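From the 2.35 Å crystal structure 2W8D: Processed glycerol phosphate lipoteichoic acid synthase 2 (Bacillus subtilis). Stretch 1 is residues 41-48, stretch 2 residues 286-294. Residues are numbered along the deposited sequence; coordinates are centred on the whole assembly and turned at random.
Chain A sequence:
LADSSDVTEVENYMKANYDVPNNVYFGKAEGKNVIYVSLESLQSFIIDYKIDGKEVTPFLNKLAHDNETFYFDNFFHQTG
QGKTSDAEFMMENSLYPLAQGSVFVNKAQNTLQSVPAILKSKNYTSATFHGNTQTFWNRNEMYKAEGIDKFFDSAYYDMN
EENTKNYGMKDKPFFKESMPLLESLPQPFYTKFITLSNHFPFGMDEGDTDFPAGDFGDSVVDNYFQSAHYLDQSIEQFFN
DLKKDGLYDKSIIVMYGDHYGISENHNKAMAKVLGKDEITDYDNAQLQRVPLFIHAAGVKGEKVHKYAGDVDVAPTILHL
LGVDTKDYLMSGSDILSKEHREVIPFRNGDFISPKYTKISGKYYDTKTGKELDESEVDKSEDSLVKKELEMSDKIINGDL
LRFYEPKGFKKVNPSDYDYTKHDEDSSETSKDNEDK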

# COMPACT_ATOMS: atom_id res chain seq x y z
N SER A 41 8.26 2.38 4.89
CA SER A 41 8.23 2.77 6.31
C SER A 41 7.75 4.20 6.55
O SER A 41 8.03 4.78 7.60
CB SER A 41 9.62 2.62 6.93
OG SER A 41 10.03 1.26 7.01
N LEU A 42 7.04 4.77 5.57
CA LEU A 42 6.58 6.16 5.64
C LEU A 42 5.18 6.31 6.28
O LEU A 42 4.19 5.77 5.79
CB LEU A 42 6.59 6.78 4.25
CG LEU A 42 6.42 8.30 4.30
CD1 LEU A 42 7.65 8.97 4.93
CD2 LEU A 42 6.11 8.88 2.92
N GLN A 43 5.12 7.04 7.39
CA GLN A 43 3.84 7.22 8.15
C GLN A 43 3.27 8.60 7.85
O GLN A 43 4.01 9.53 7.56
CB GLN A 43 4.08 7.05 9.67
CG GLN A 43 4.51 5.62 10.06
CD GLN A 43 5.00 5.47 11.50
OE1 GLN A 43 4.24 5.70 12.47
NE2 GLN A 43 6.25 5.05 11.65
N SER A 44 1.96 8.73 7.98
CA SER A 44 1.26 9.97 7.67
C SER A 44 1.66 11.14 8.56
O SER A 44 1.53 12.27 8.13
CB SER A 44 -0.26 9.76 7.76
OG SER A 44 -0.76 8.93 6.69
N PHE A 45 2.13 10.91 9.79
CA PHE A 45 2.53 12.05 10.63
C PHE A 45 3.62 12.92 10.01
O PHE A 45 3.72 14.10 10.32
CB PHE A 45 2.91 11.65 12.07
CG PHE A 45 4.30 11.09 12.20
CD1 PHE A 45 5.37 11.92 12.44
CD2 PHE A 45 4.52 9.73 12.10
CE1 PHE A 45 6.67 11.38 12.55
CE2 PHE A 45 5.79 9.20 12.24
CZ PHE A 45 6.87 10.03 12.44
N ILE A 46 4.45 12.32 9.15
CA ILE A 46 5.48 13.00 8.40
C ILE A 46 4.97 14.08 7.43
O ILE A 46 5.68 15.06 7.17
CB ILE A 46 6.35 11.99 7.61
CG1 ILE A 46 7.38 11.40 8.57
CG2 ILE A 46 7.14 12.65 6.60
CD1 ILE A 46 8.17 12.50 9.35
N ILE A 47 3.77 13.88 6.91
CA ILE A 47 3.15 14.82 5.98
C ILE A 47 2.89 16.13 6.72
O ILE A 47 2.25 16.16 7.78
CB ILE A 47 1.87 14.24 5.35
CG1 ILE A 47 2.17 12.98 4.54
CG2 ILE A 47 1.21 15.25 4.44
CD1 ILE A 47 3.31 13.11 3.51
N ASP A 48 3.48 17.19 6.20
CA ASP A 48 3.40 18.55 6.76
C ASP A 48 4.24 18.78 7.97
O ASP A 48 4.20 19.87 8.52
CB ASP A 48 1.96 19.02 6.99
CG ASP A 48 1.24 19.30 5.68
OD1 ASP A 48 1.93 19.57 4.68
OD2 ASP A 48 0.00 19.23 5.63
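Stretch 2 286-294: QLQRVPLFI

Stretch 2 (Gln-286 to Ile-294) packs against stretch 1 (Ser-41 to Asp-48) of the same chain; touching residues are at least 242 positions apart in the sequence. It opens with a type I beta turn from Gln-286 to Arg-289, continues through extended Val-290 and Pro-291, and enters a strand at Leu-292. Stretch 1 is loop apart from a short 3-10 segment, Ser-44 to Ile-46. Stretch 2 runs across stretch 1 rather than alongside it: Leu-287 lies by Phe-45, Arg-289 and Val-290 by Gln-43 and Ser-44, and Pro-291 reaches both Leu-42 and Ile-47. The closest CA atoms are those of Gln-43 and Val-290, 4.4 Å apart; the CA atoms of Phe-45 and Leu-287 are 6.9 Å apart. Together the two stretches bury 433 Å², with Pro-291, Ser-44 and Leu-287 the three most covered residues.

Pro-291, the most covered residue, lies across the middle of stretch 1. Its CD is 3.2 Å from Leu-42 O, and its CG is 4.0 Å from Leu-42 CD2. On Pro-291 CB, Ile-47 CG1 approaches to 4.3 Å, so the ring, with C-gamma endo pucker, meets an apolar side chain from each of two residues five positions apart. Ile-47 reaches further along stretch 2: its CD1 is 4.3 Å from Phe-293 CZ, at the edge of that ring and near its plane. Leu-292, between Pro-291 and Phe-293, directs its CB away, as expected for the alternation of an extended chain.

Ser-44 supplies a direct hydrogen bond. Its N donates to Arg-289 O at 2.9 Å, with a nearly straight angle of 177°, tying the start of the 3-10 segment to the end of the beta turn. Beside this bond, the CB atoms of Ser-44 and Arg-289 are 3.6 Å apart. Two waters add bridges. Water 1 is hydrogen-bonded to Ser-44 OG at 2.6 Å and donates to Val-290 O at 2.7 Å; water 2 accepts from Phe-45 N at 2.8 Å and donates to Arg-289 O at 3.1 Å. Arg-289 O thus receives both a backbone NH and a water.

Leu-287, in the turn, sends the end of its side chain to Phe-45: the CD2 atoms of the two residues are 3.8 Å apart, and the methyl meets the ring obliquely. Phe-45, with chi1 in the p well, points its CB toward stretch 2. The turn is braced from within, since Arg-289 NH1 donates to Gln-286 O at 3.2 Å and to Gln-286 OE1 at 2.8 Å. The end of the Arg-289 side chain leads away from stretch 1.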

# COMPACT_ATOMS: atom_id res chain seq x y z
N GLN A 286 -3.44 5.73 16.25
CA GLN A 286 -3.51 6.88 15.35
C GLN A 286 -2.29 6.99 14.47
O GLN A 286 -2.40 7.48 13.35
CB GLN A 286 -3.76 8.22 16.12
CG GLN A 286 -4.96 8.19 17.07
CD GLN A 286 -6.18 7.53 16.42
OE1 GLN A 286 -6.60 7.94 15.36
NE2 GLN A 286 -6.74 6.51 17.07
N LEU A 287 -1.13 6.53 14.96
CA LEU A 287 0.12 6.61 14.20
C LEU A 287 0.27 5.54 13.10
O LEU A 287 1.31 5.47 12.44
CB LEU A 287 1.33 6.58 15.15
CG LEU A 287 1.51 7.92 15.89
CD1 LEU A 287 2.31 7.74 17.19
CD2 LEU A 287 2.11 8.99 14.95
N GLN A 288 -0.73 4.67 12.97
CA GLN A 288 -0.72 3.65 11.92
C GLN A 288 -1.30 4.20 10.62
O GLN A 288 -1.39 3.48 9.65
CB GLN A 288 -1.46 2.38 12.37
CG GLN A 288 -0.92 1.75 13.70
CD GLN A 288 0.60 1.60 13.74
OE1 GLN A 288 1.17 0.86 12.92
NE2 GLN A 288 1.26 2.30 14.66
N ARG A 289 -1.71 5.49 10.61
CA ARG A 289 -2.01 6.14 9.35
C ARG A 289 -0.73 6.13 8.47
O ARG A 289 0.35 6.51 8.93
CB ARG A 289 -2.51 7.58 9.57
CG ARG A 289 -4.00 7.70 9.93
CD ARG A 289 -4.34 9.13 10.34
NE ARG A 289 -5.74 9.23 10.78
CZ ARG A 289 -6.19 8.93 12.01
NH1 ARG A 289 -5.35 8.51 12.95
NH2 ARG A 289 -7.47 9.06 12.31
N VAL A 290 -0.88 5.63 7.24
CA VAL A 290 0.13 5.81 6.18
C VAL A 290 -0.47 6.60 5.00
O VAL A 290 -1.67 6.49 4.70
CB VAL A 290 0.74 4.47 5.69
CG1 VAL A 290 1.38 3.69 6.88
CG2 VAL A 290 -0.31 3.61 5.03
N PRO A 291 0.36 7.41 4.34
CA PRO A 291 -0.20 8.23 3.26
C PRO A 291 -0.55 7.38 2.05
O PRO A 291 0.05 6.32 1.84
CB PRO A 291 0.91 9.23 2.93
CG PRO A 291 2.19 8.62 3.45
CD PRO A 291 1.82 7.57 4.51
N LEU A 292 -1.59 7.81 1.33
CA LEU A 292 -1.99 7.21 0.08
C LEU A 292 -2.24 8.36 -0.86
O LEU A 292 -2.98 9.27 -0.51
CB LEU A 292 -3.27 6.38 0.24
CG LEU A 292 -3.85 5.94 -1.12
CD1 LEU A 292 -2.94 4.95 -1.93
CD2 LEU A 292 -5.24 5.33 -0.96
N PHE A 293 -1.59 8.34 -2.01
CA PHE A 293 -1.76 9.38 -3.04
C PHE A 293 -2.20 8.67 -4.32
O PHE A 293 -1.68 7.60 -4.63
CB PHE A 293 -0.42 10.08 -3.35
CG PHE A 293 0.13 10.87 -2.21
CD1 PHE A 293 -0.19 12.20 -2.06
CD2 PHE A 293 0.99 10.28 -1.28
CE1 PHE A 293 0.32 12.95 -0.98
CE2 PHE A 293 1.51 11.03 -0.23
CZ PHE A 293 1.16 12.38 -0.09
N ILE A 294 -3.18 9.23 -5.03
CA ILE A 294 -3.56 8.73 -6.34
C ILE A 294 -3.65 9.94 -7.29
O ILE A 294 -4.50 10.81 -7.10
CB ILE A 294 -4.94 8.01 -6.36
CG1 ILE A 294 -4.96 6.78 -5.48
CG2 ILE A 294 -5.30 7.62 -7.76
CD1 ILE A 294 -6.34 6.22 -5.33
O HOH W 1 -3.18 8.34 5.85
O HOH W 2 1.26 8.59 11.09